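Local coordinates for protein probable manganase-dependent inorganic pyrophosphatase (Clostridium perfringens, PDB 3L2B) that probably hydrolyses inorganic pyrophosphate as a family II pyrophosphatase, its regulatory CBS-domain region binding the activator diadenosine tetraphosphate and the inhibitor AMP, at residues L20-A29 / V182-V190; W30-I41 / G52-T60. All coordinates share one frame; numbering follows the deposited sequence.

Contact 1. Residues L20-A29 / V182-V190; sequences LAPEVSLKMA and VQSLPVDYV
The backbones of 20-29 and 182-190 run alongside each other through a single beta bridge, Ser-25 with Pro-186, flanked by four N-H...O bonds. Here the loop leading into helix 26-35 of the first CBS domain meets the chain that leads into helix 187-190. Val-187 N donates to Val-24 O (2.9 Å) and Asp-188 N to Pro-22 O, while Leu-26 N donates to Leu-185 O and Lys-27 N to Gln-183 O; two bonds are thus given by 182-190 at one end of the seam and two by 20-29 at the other. Ser-25 is the N-cap of the helix: with chi1 70° its OG sits between the backbone N and the carbonyl carbon and accepts from Met-28 N at 3.0 Å. Beside the paired backbones, Leu-26 lies side by side with Leu-185, CD1 against CB at 4.0 Å, and sends CD2 past Val-187 in the opposite direction to meet its CG1. CD2 also reaches CB of Val-190, at 4.1 Å. Leu-54 of strand 50-55 closes over Val-187 and Val-190. The methyl CB of Ala-29 presses on Val-187 CG1 at 3.5 Å, tighter than usual for two carbons.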
loop_
_atom_site.group_PDB
_atom_site.type_symbol
_atom_site.label_atom_id
_atom_site.label_comp_id
_atom_site.label_asym_id
_atom_site.label_seq_id
_atom_site.Cartn_x
_atom_site.Cartn_y
_atom_site.Cartn_z
ATOM N N LEU A 20 -9.313 -4.632 17.830
ATOM C CA LEU A 20 -7.919 -4.219 17.856
ATOM C C LEU A 20 -7.679 -3.089 18.850
ATOM O O LEU A 20 -8.482 -2.161 18.987
ATOM C CB LEU A 20 -7.500 -3.728 16.467
ATOM C CG LEU A 20 -7.543 -4.784 15.367
ATOM C CD1 LEU A 20 -7.132 -4.185 14.059
ATOM C CD2 LEU A 20 -6.638 -5.981 15.724
ATOM N N ALA A 21 -6.538 -3.167 19.518
ATOM C CA ALA A 21 -6.006 -2.041 20.290
ATOM C C ALA A 21 -5.585 -0.974 19.292
ATOM O O ALA A 21 -5.208 -1.300 18.180
ATOM C CB ALA A 21 -4.809 -2.473 21.160
ATOM N N PRO A 22 -5.674 0.307 19.669
ATOM C CA PRO A 22 -5.459 1.375 18.671
ATOM C C PRO A 22 -4.023 1.553 18.163
ATOM O O PRO A 22 -3.788 2.173 17.090
ATOM C CB PRO A 22 -5.901 2.654 19.406
ATOM C CG PRO A 22 -5.883 2.314 20.892
ATOM C CD PRO A 22 -6.009 0.819 21.018
ATOM N N GLU A 23 -3.086 1.033 18.940
ATOM C CA GLU A 23 -1.657 1.224 18.689
ATOM C C GLU A 23 -1.107 0.111 17.808
ATOM O O GLU A 23 0.034 0.157 17.353
ATOM C CB GLU A 23 -0.859 1.311 19.997
ATOM C CG GLU A 23 -0.703 -0.019 20.763
ATOM C CD GLU A 23 -1.819 -0.301 21.790
ATOM O OE1 GLU A 23 -2.736 0.551 21.989
ATOM O OE2 GLU A 23 -1.759 -1.392 22.407
ATOM N N VAL A 24 -1.936 -0.889 17.581
ATOM C CA VAL A 24 -1.565 -2.064 16.794
ATOM C C VAL A 24 -1.221 -1.637 15.354
ATOM O O VAL A 24 -1.879 -0.774 14.787
ATOM C CB VAL A 24 -2.725 -3.085 16.766
ATOM C CG1 VAL A 24 -2.567 -4.015 15.617
ATOM C CG2 VAL A 24 -2.808 -3.864 18.112
ATOM N N SER A 25 -0.167 -2.207 14.795
ATOM C CA SER A 25 0.309 -1.826 13.429
ATOM C C SER A 25 -0.638 -2.292 12.333
ATOM O O SER A 25 -1.339 -3.294 12.490
ATOM C CB SER A 25 1.672 -2.433 13.121
ATOM O OG SER A 25 1.532 -3.822 12.956
ATOM N N LEU A 26 -0.602 -1.591 11.209
ATOM C CA LEU A 26 -1.374 -2.001 10.005
ATOM C C LEU A 26 -1.038 -3.398 9.563
ATOM O O LEU A 26 -1.903 -4.146 9.094
ATOM C CB LEU A 26 -1.120 -1.080 8.841
ATOM C CG LEU A 26 -1.641 0.335 8.995
ATOM C CD1 LEU A 26 -1.469 1.100 7.651
ATOM C CD2 LEU A 26 -3.071 0.346 9.483
ATOM N N LYS A 27 0.224 -3.756 9.741
ATOM C CA LYS A 27 0.687 -5.090 9.360
ATOM C C LYS A 27 -0.019 -6.169 10.178
ATOM O O LYS A 27 -0.498 -7.177 9.648
ATOM C CB LYS A 27 2.187 -5.221 9.605
ATOM C CG LYS A 27 2.803 -6.472 9.000
ATOM C CD LYS A 27 3.835 -7.090 9.940
ATOM C CE LYS A 27 4.661 -8.175 9.250
ATOM N NZ LYS A 27 5.493 -8.970 10.224
ATOM N N MET A 28 0.012 -5.976 11.492
ATOM C CA MET A 28 -0.601 -6.928 12.438
ATOM C C MET A 28 -2.090 -6.962 12.269
ATOM O O MET A 28 -2.711 -7.996 12.446
ATOM C CB MET A 28 -0.288 -6.568 13.902
ATOM C CG MET A 28 1.146 -6.892 14.372
ATOM S SD MET A 28 1.419 -6.550 16.161
ATOM C CE MET A 28 1.589 -4.741 16.217
ATOM N N ALA A 29 -2.666 -5.806 11.950
ATOM C CA ALA A 29 -4.111 -5.698 11.816
ATOM C C ALA A 29 -4.516 -6.569 10.629
ATOM O O ALA A 29 -5.433 -7.386 10.714
ATOM C CB ALA A 29 -4.567 -4.225 11.623
ATOM N N VAL A 182 5.537 1.922 5.979
ATOM C CA VAL A 182 4.191 2.516 6.227
ATOM C C VAL A 182 3.204 1.506 6.842
ATOM O O VAL A 182 2.175 1.885 7.407
ATOM C CB VAL A 182 3.556 3.148 5.014
ATOM C CG1 VAL A 182 4.480 4.280 4.513
ATOM C CG2 VAL A 182 3.281 2.098 3.902
ATOM N N GLN A 183 3.575 0.239 6.789
ATOM C CA GLN A 183 2.761 -0.815 7.366
ATOM C C GLN A 183 2.900 -0.833 8.893
ATOM O O GLN A 183 2.265 -1.598 9.584
ATOM C CB GLN A 183 3.185 -2.171 6.796
ATOM C CG GLN A 183 3.141 -2.215 5.244
ATOM C CD GLN A 183 3.357 -3.612 4.726
ATOM O OE1 GLN A 183 3.389 -4.555 5.504
ATOM N NE2 GLN A 183 3.520 -3.755 3.409
ATOM N N SER A 184 3.746 0.030 9.406
ATOM C CA SER A 184 4.016 0.061 10.817
ATOM C C SER A 184 3.079 1.052 11.507
ATOM O O SER A 184 2.975 1.059 12.730
ATOM C CB SER A 184 5.495 0.424 11.048
ATOM O OG SER A 184 5.639 1.787 10.841
ATOM N N LEU A 185 2.367 1.856 10.710
ATOM C CA LEU A 185 1.411 2.842 11.236
ATOM C C LEU A 185 0.371 2.235 12.200
ATOM O O LEU A 185 -0.214 1.182 11.923
ATOM C CB LEU A 185 0.632 3.538 10.109
ATOM C CG LEU A 185 1.430 4.437 9.160
ATOM C CD1 LEU A 185 0.547 5.008 8.045
ATOM C CD2 LEU A 185 2.076 5.525 9.912
ATOM N N PRO A 186 0.076 2.934 13.303
ATOM C CA PRO A 186 -0.993 2.403 14.171
ATOM C C PRO A 186 -2.365 2.546 13.569
ATOM O O PRO A 186 -2.650 3.532 12.910
ATOM C CB PRO A 186 -0.894 3.276 15.437
ATOM C CG PRO A 186 -0.333 4.602 14.956
ATOM C CD PRO A 186 0.547 4.254 13.731
ATOM N N VAL A 187 -3.221 1.558 13.811
ATOM C CA VAL A 187 -4.520 1.539 13.166
ATOM C C VAL A 187 -5.300 2.824 13.449
ATOM O O VAL A 187 -6.065 3.277 12.579
ATOM C CB VAL A 187 -5.360 0.265 13.502
ATOM C CG1 VAL A 187 -4.724 -1.000 12.852
ATOM C CG2 VAL A 187 -5.500 0.097 14.971
ATOM N N ASP A 188 -5.090 3.447 14.617
ATOM C CA ASP A 188 -5.895 4.631 14.985
ATOM C C ASP A 188 -5.541 5.857 14.177
ATOM O O ASP A 188 -6.298 6.822 14.152
ATOM C CB ASP A 188 -5.887 4.941 16.497
ATOM C CG ASP A 188 -4.573 5.535 16.983
ATOM O OD1 ASP A 188 -4.565 6.092 18.080
ATOM O OD2 ASP A 188 -3.540 5.397 16.306
ATOM N N TYR A 189 -4.415 5.820 13.470
ATOM C CA TYR A 189 -4.135 6.907 12.528
ATOM C C TYR A 189 -4.947 6.753 11.258
ATOM O O TYR A 189 -5.268 7.724 10.594
ATOM C CB TYR A 189 -2.674 6.965 12.145
ATOM C CG TYR A 189 -2.321 8.154 11.252
ATOM C CD1 TYR A 189 -2.403 9.451 11.730
ATOM C CD2 TYR A 189 -1.903 7.969 9.938
ATOM C CE1 TYR A 189 -2.041 10.552 10.925
ATOM C CE2 TYR A 189 -1.558 9.064 9.112
ATOM C CZ TYR A 189 -1.619 10.347 9.614
ATOM O OH TYR A 189 -1.273 11.426 8.817
ATOM N N VAL A 190 -5.293 5.512 10.962
ATOM C CA VAL A 190 -5.810 5.118 9.630
ATOM C C VAL A 190 -7.308 4.808 9.623
ATOM O O VAL A 190 -8.012 5.015 8.654
ATOM C CB VAL A 190 -5.003 3.894 9.130
ATOM C CG1 VAL A 190 -5.783 3.067 8.110
ATOM C CG2 VAL A 190 -3.702 4.365 8.552
#

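Contact 2. Residues W30-I41 / G52-T60. With B4P (bis(adenosine)-5'-tetraphosphate), chain C.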
loop_
_atom_site.group_PDB
_atom_site.type_symbol
_atom_site.label_atom_id
_atom_site.label_comp_id
_atom_site.label_asym_id
_atom_site.label_seq_id
_atom_site.Cartn_x
_atom_site.Cartn_y
_atom_site.Cartn_z
ATOM N N TRP A 30 -3.773 -6.428 9.542
ATOM C CA TRP A 30 -4.112 -7.114 8.300
ATOM C C TRP A 30 -3.947 -8.619 8.398
ATOM O O TRP A 30 -4.756 -9.370 7.850
ATOM C CB TRP A 30 -3.311 -6.540 7.120
ATOM C CG TRP A 30 -3.338 -7.393 5.915
ATOM C CD1 TRP A 30 -2.331 -8.164 5.465
ATOM C CD2 TRP A 30 -4.434 -7.584 5.010
ATOM N NE1 TRP A 30 -2.711 -8.819 4.330
ATOM C CE2 TRP A 30 -3.998 -8.477 4.020
ATOM C CE3 TRP A 30 -5.730 -7.070 4.933
ATOM C CZ2 TRP A 30 -4.806 -8.878 2.944
ATOM C CZ3 TRP A 30 -6.543 -7.470 3.877
ATOM C CH2 TRP A 30 -6.075 -8.372 2.898
ATOM N N ASN A 31 -2.931 -9.060 9.134
ATOM C CA ASN A 31 -2.739 -10.506 9.373
ATOM C C ASN A 31 -3.914 -11.119 10.140
ATOM O O ASN A 31 -4.368 -12.232 9.851
ATOM C CB ASN A 31 -1.448 -10.785 10.130
ATOM C CG ASN A 31 -0.218 -10.536 9.288
ATOM O OD1 ASN A 31 -0.299 -10.425 8.064
ATOM N ND2 ASN A 31 0.932 -10.416 9.940
ATOM N N ILE A 32 -4.408 -10.365 11.113
ATOM C CA ILE A 32 -5.588 -10.776 11.879
ATOM C C ILE A 32 -6.816 -10.783 10.968
ATOM O O ILE A 32 -7.546 -11.753 10.934
ATOM C CB ILE A 32 -5.801 -9.885 13.150
ATOM C CG1 ILE A 32 -4.699 -10.201 14.176
ATOM C CG2 ILE A 32 -7.181 -10.129 13.759
ATOM C CD1 ILE A 32 -4.528 -9.162 15.282
ATOM N N MET A 33 -7.009 -9.710 10.210
ATOM C CA MET A 33 -8.159 -9.583 9.299
ATOM C C MET A 33 -8.211 -10.678 8.263
ATOM O O MET A 33 -9.283 -11.228 7.983
ATOM C CB MET A 33 -8.147 -8.263 8.541
ATOM C CG MET A 33 -8.598 -7.099 9.355
ATOM S SD MET A 33 -8.375 -5.522 8.527
ATOM C CE MET A 33 -9.244 -5.753 6.959
ATOM N N ARG A 34 -7.050 -10.974 7.688
ATOM C CA ARG A 34 -6.965 -11.935 6.582
ATOM C C ARG A 34 -7.243 -13.344 7.104
ATOM O O ARG A 34 -7.861 -14.163 6.422
ATOM C CB ARG A 34 -5.597 -11.871 5.889
ATOM C CG ARG A 34 -5.541 -12.614 4.522
ATOM C CD ARG A 34 -4.103 -12.942 4.028
ATOM N NE ARG A 34 -3.212 -13.356 5.120
ATOM C CZ ARG A 34 -2.087 -12.735 5.478
ATOM N NH1 ARG A 34 -1.643 -11.677 4.810
ATOM N NH2 ARG A 34 -1.380 -13.194 6.502
ATOM N N ASP A 35 -6.795 -13.580 8.336
ATOM C CA ASP A 35 -6.904 -14.878 9.013
ATOM C C ASP A 35 -8.349 -15.154 9.358
ATOM O O ASP A 35 -8.892 -16.197 9.033
ATOM C CB ASP A 35 -6.078 -14.913 10.321
ATOM C CG ASP A 35 -4.576 -15.082 10.086
ATOM O OD1 ASP A 35 -4.165 -15.418 8.950
ATOM O OD2 ASP A 35 -3.798 -14.883 11.054
ATOM N N LYS A 36 -8.952 -14.199 10.047
ATOM C CA LYS A 36 -10.349 -14.311 10.491
ATOM C C LYS A 36 -11.351 -13.938 9.389
ATOM O O LYS A 36 -12.550 -13.816 9.638
ATOM C CB LYS A 36 -10.577 -13.477 11.756
ATOM C CG LYS A 36 -9.658 -13.871 12.927
ATOM C CD LYS A 36 -10.211 -13.371 14.270
ATOM C CE LYS A 36 -9.215 -13.541 15.444
ATOM N NZ LYS A 36 -9.051 -14.975 15.910
ATOM N N ASN A 37 -10.844 -13.791 8.173
ATOM C CA ASN A 37 -11.671 -13.589 6.987
ATOM C C ASN A 37 -12.558 -12.352 7.066
ATOM O O ASN A 37 -13.669 -12.315 6.539
ATOM C CB ASN A 37 -12.526 -14.836 6.722
ATOM C CG ASN A 37 -13.024 -14.906 5.293
ATOM O OD1 ASN A 37 -12.288 -14.592 4.356
ATOM N ND2 ASN A 37 -14.281 -15.326 5.113
ATOM N N LEU A 38 -12.040 -11.333 7.729
ATOM C CA LEU A 38 -12.778 -10.090 7.941
ATOM C C LEU A 38 -12.461 -9.058 6.858
ATOM O O LEU A 38 -11.372 -9.047 6.315
ATOM C CB LEU A 38 -12.454 -9.539 9.327
ATOM C CG LEU A 38 -12.711 -10.510 10.488
ATOM C CD1 LEU A 38 -12.119 -9.959 11.766
ATOM C CD2 LEU A 38 -14.201 -10.793 10.658
ATOM N N LYS A 39 -13.445 -8.230 6.527
ATOM C CA LYS A 39 -13.261 -7.106 5.599
ATOM C C LYS A 39 -13.096 -5.833 6.406
ATOM O O LYS A 39 -12.570 -4.820 5.940
ATOM C CB LYS A 39 -14.463 -6.974 4.650
ATOM C CG LYS A 39 -14.881 -8.310 4.006
ATOM C CD LYS A 39 -16.050 -8.192 3.001
ATOM C CE LYS A 39 -17.371 -7.861 3.682
ATOM N NZ LYS A 39 -18.453 -7.601 2.702
ATOM N N SER A 40 -13.571 -5.890 7.639
ATOM C CA SER A 40 -13.323 -4.821 8.604
ATOM C C SER A 40 -13.242 -5.375 10.006
ATOM O O SER A 40 -13.579 -6.543 10.266
ATOM C CB SER A 40 -14.398 -3.766 8.535
ATOM O OG SER A 40 -15.594 -4.317 9.018
ATOM N N ILE A 41 -12.753 -4.528 10.903
ATOM C CA ILE A 41 -12.500 -4.934 12.279
ATOM C C ILE A 41 -12.524 -3.724 13.195
ATOM O O ILE A 41 -11.916 -2.693 12.902
ATOM C CB ILE A 41 -11.170 -5.697 12.423
ATOM C CG1 ILE A 41 -11.059 -6.346 13.808
ATOM C CG2 ILE A 41 -10.000 -4.775 12.148
ATOM C CD1 ILE A 41 -9.777 -7.152 14.019
ATOM N N GLY A 52 -13.065 3.261 16.764
ATOM C CA GLY A 52 -13.269 3.299 15.311
ATOM C C GLY A 52 -13.281 1.933 14.644
ATOM O O GLY A 52 -13.487 0.890 15.285
ATOM N N MET A 53 -13.033 1.958 13.341
ATOM C CA MET A 53 -13.062 0.758 12.506
ATOM C C MET A 53 -12.010 0.783 11.379
ATOM O O MET A 53 -11.776 1.811 10.740
ATOM C CB MET A 53 -14.451 0.584 11.904
ATOM C CG MET A 53 -14.599 -0.678 11.069
ATOM S SD MET A 53 -16.024 -0.571 9.939
ATOM C CE MET A 53 -17.218 -1.632 10.774
ATOM N N LEU A 54 -11.384 -0.374 11.197
ATOM C CA LEU A 54 -10.398 -0.597 10.162
ATOM C C LEU A 54 -10.961 -1.441 8.997
ATOM O O LEU A 54 -11.495 -2.516 9.189
ATOM C CB LEU A 54 -9.172 -1.306 10.733
ATOM C CG LEU A 54 -7.994 -1.225 9.746
ATOM C CD1 LEU A 54 -7.471 0.208 9.664
ATOM C CD2 LEU A 54 -6.889 -2.238 10.083
ATOM N N SER A 55 -10.831 -0.927 7.793
ATOM C CA SER A 55 -11.138 -1.732 6.592
ATOM C C SER A 55 -9.996 -1.671 5.597
ATOM O O SER A 55 -9.063 -0.859 5.730
ATOM C CB SER A 55 -12.336 -1.158 5.890
ATOM O OG SER A 55 -11.883 -0.055 5.126
ATOM N N THR A 56 -10.113 -2.455 4.535
ATOM C CA THR A 56 -9.116 -2.361 3.456
ATOM C C THR A 56 -9.237 -1.058 2.665
ATOM O O THR A 56 -8.299 -0.692 2.000
ATOM C CB THR A 56 -9.130 -3.546 2.490
ATOM O OG1 THR A 56 -10.358 -3.557 1.768
ATOM C CG2 THR A 56 -8.940 -4.868 3.247
ATOM N N SER A 57 -10.362 -0.356 2.774
ATOM C CA SER A 57 -10.497 0.986 2.194
ATOM C C SER A 57 -9.618 2.031 2.891
ATOM O O SER A 57 -8.992 2.860 2.238
ATOM C CB SER A 57 -11.947 1.438 2.212
ATOM O OG SER A 57 -12.376 1.808 3.513
ATOM N N ASN A 58 -9.544 1.973 4.221
ATOM C CA ASN A 58 -8.611 2.834 5.002
ATOM C C ASN A 58 -7.153 2.530 4.666
ATOM O O ASN A 58 -6.300 3.403 4.535
ATOM C CB ASN A 58 -8.707 2.562 6.535
ATOM C CG ASN A 58 -10.088 2.726 7.108
ATOM O OD1 ASN A 58 -10.524 1.861 7.865
ATOM N ND2 ASN A 58 -10.792 3.795 6.757
ATOM N N ILE A 59 -6.860 1.243 4.661
ATOM C CA ILE A 59 -5.497 0.761 4.473
ATOM C C ILE A 59 -5.033 1.170 3.073
ATOM O O ILE A 59 -3.944 1.732 2.908
ATOM C CB ILE A 59 -5.378 -0.781 4.571
ATOM C CG1 ILE A 59 -5.763 -1.291 5.989
ATOM C CG2 ILE A 59 -3.941 -1.236 4.221
ATOM C CD1 ILE A 59 -5.593 -2.797 6.200
ATOM N N THR A 60 -5.884 0.928 2.075
ATOM C CA THR A 60 -5.509 1.270 0.701
ATOM C C THR A 60 -5.271 2.774 0.561
ATOM O O THR A 60 -4.276 3.203 -0.022
ATOM C CB THR A 60 -6.534 0.817 -0.317
ATOM O OG1 THR A 60 -6.611 -0.609 -0.314
ATOM C CG2 THR A 60 -6.169 1.297 -1.713
HETATM P PA B4P C . -19.029 -1.430 2.830
HETATM O O1A B4P C . -19.958 -0.698 1.965
HETATM O O2A B4P C . -19.701 -2.083 4.119
HETATM O O3A B4P C . -18.272 -2.443 1.877
HETATM P PB B4P C . -17.482 -3.778 2.255
HETATM O O1B B4P C . -18.409 -4.839 2.681
HETATM O O2B B4P C . -16.319 -3.464 3.295
HETATM O O3B B4P C . -16.839 -4.083 0.819
HETATM P PG B4P C . -17.593 -4.953 -0.297
HETATM O O1G B4P C . -19.012 -4.531 -0.337
HETATM O O2G B4P C . -16.835 -4.933 -1.690
HETATM O O3G B4P C . -17.423 -6.456 0.225
HETATM P PD B4P C . -17.892 -7.683 -0.708
HETATM O O1D B4P C . -18.279 -8.827 0.132
HETATM O O2D B4P C . -19.042 -7.203 -1.723
HETATM O O5E B4P C . -17.966 -0.373 3.372
HETATM C C5E B4P C . -16.978 0.160 2.487
HETATM C C4E B4P C . -15.976 0.926 3.341
HETATM O O4E B4P C . -16.667 1.858 4.163
HETATM C C3E B4P C . -15.257 0.002 4.297
HETATM O O3E B4P C . -14.002 -0.330 3.766
HETATM C C2E B4P C . -15.152 0.759 5.595
HETATM O O2E B4P C . -13.939 1.486 5.647
HETATM C C1E B4P C . -16.291 1.743 5.563
HETATM N N9A B4P C . -17.345 1.232 6.477
HETATM C C8A B4P C . -17.816 -0.040 6.528
HETATM N N7A B4P C . -18.764 -0.177 7.501
HETATM C C5A B4P C . -18.917 1.016 8.087
HETATM C C6A B4P C . -19.735 1.569 9.167
HETATM N N6A B4P C . -20.618 0.811 9.822
HETATM N N1A B4P C . -19.577 2.870 9.497
HETATM C C2A B4P C . -18.703 3.653 8.839
HETATM N N3A B4P C . -17.921 3.209 7.854
HETATM C C4A B4P C . -17.965 1.931 7.427
HETATM O O5F B4P C . -16.548 -7.987 -1.496
HETATM C C5F B4P C . -15.388 -8.341 -0.764
HETATM C C4F B4P C . -14.264 -8.542 -1.746
HETATM O O4F B4P C . -14.559 -9.678 -2.566
HETATM C C3F B4P C . -14.117 -7.339 -2.649
HETATM O O3F B4P C . -13.053 -6.496 -2.198
HETATM C C2F B4P C . -13.809 -7.946 -4.009
HETATM O O2F B4P C . -12.402 -8.027 -4.101
HETATM C C1F B4P C . -14.434 -9.341 -3.953
HETATM N N9B B4P C . -15.720 -9.272 -4.678
HETATM C C8B B4P C . -16.637 -8.285 -4.634
HETATM N N7B B4P C . -17.666 -8.556 -5.472
HETATM C C5B B4P C . -17.418 -9.723 -6.075
HETATM C C6B B4P C . -18.096 -10.570 -7.074
HETATM N N6B B4P C . -19.282 -10.212 -7.600
HETATM N N1B B4P C . -17.493 -11.709 -7.437
HETATM C C2B B4P C . -16.315 -12.087 -6.923
HETATM N N3B B4P C . -15.634 -11.360 -6.024
HETATM C C4B B4P C . -16.129 -10.184 -5.564
#
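Trp-30 meets the CG2 methyl of Thr-56 obliquely with CZ3 of its indole, 3.6 Å away, with CD1 of Ile-59 more loosely set near CE3. One turn on, Met-33 bends at chi3 (55°), which brings CE to the same Thr-56 methyl at 3.8 Å while SD crosses Leu-54 CD2 at about a right angle. These side chains join helix 26-35 to the start of helix 56-64; the axes of 30-35 and 56-60 run at 145° to each other, 12.6 Å apart at closest approach. Thr-56 OG1 turns instead to Thr-56 of the second subunit, and Trp-30 packs on Met-64 of that subunit.

Between the helices the strands pair antiparallel: Ile-41 and Leu-54 exchange two backbone bonds, the one from Leu-54 N to Ile-41 O almost straight (175°). Ser-40 and Ser-55 form the next, non-hydrogen-bonded pair, on the side facing the nucleotide. Met-53 CE touches Ser-40 OG, and its SD lies 3.7 Å from N7A of one adenine.

Ser-55 and Asn-58 build a capping box: Ser-55 N donates to Asn-58 OD1 (2.8 Å), and Asn-58 N to Ser-55 OG. At this helix start, Ser-55 OG and Ser-57 OG approach the ribose hydroxyl oxygens O2E and O3E. Lys-39, bent at chi3, bonds O1B (2.8 Å), O3G and O1D through NZ, probably helping offset the tetraphosphate charge. A helix, a hairpin and a second helix are the core of a CBS motif, and the ligand lies at the strand end and helix start, as in nucleotide-binding Bateman domains.

Contact 2 is nested inside the chain loop closed by contact 1, and their centres lie about 10 Å apart. Both use helix 26-35, its first turn in contact 1 and the rest in contact 2, and the two pack directly on each other. Ala-29 CB meets Leu-54 CD2 at 3.4 Å, and Leu-20 CD1 meets Ile-41 CG2 at 3.5 Å. A further apolar touch joins Val-190 CG1 to Leu-54 CD1 at 3.7 Å. Contact 2 supplies Lys-39, Met-53, Ser-55 and Ser-57 to the diadenosine tetraphosphate pocket, whereas in contact 1 the Val-190 side chain stays about 9 Å from the ligand. Both contacts also touch the second subunit.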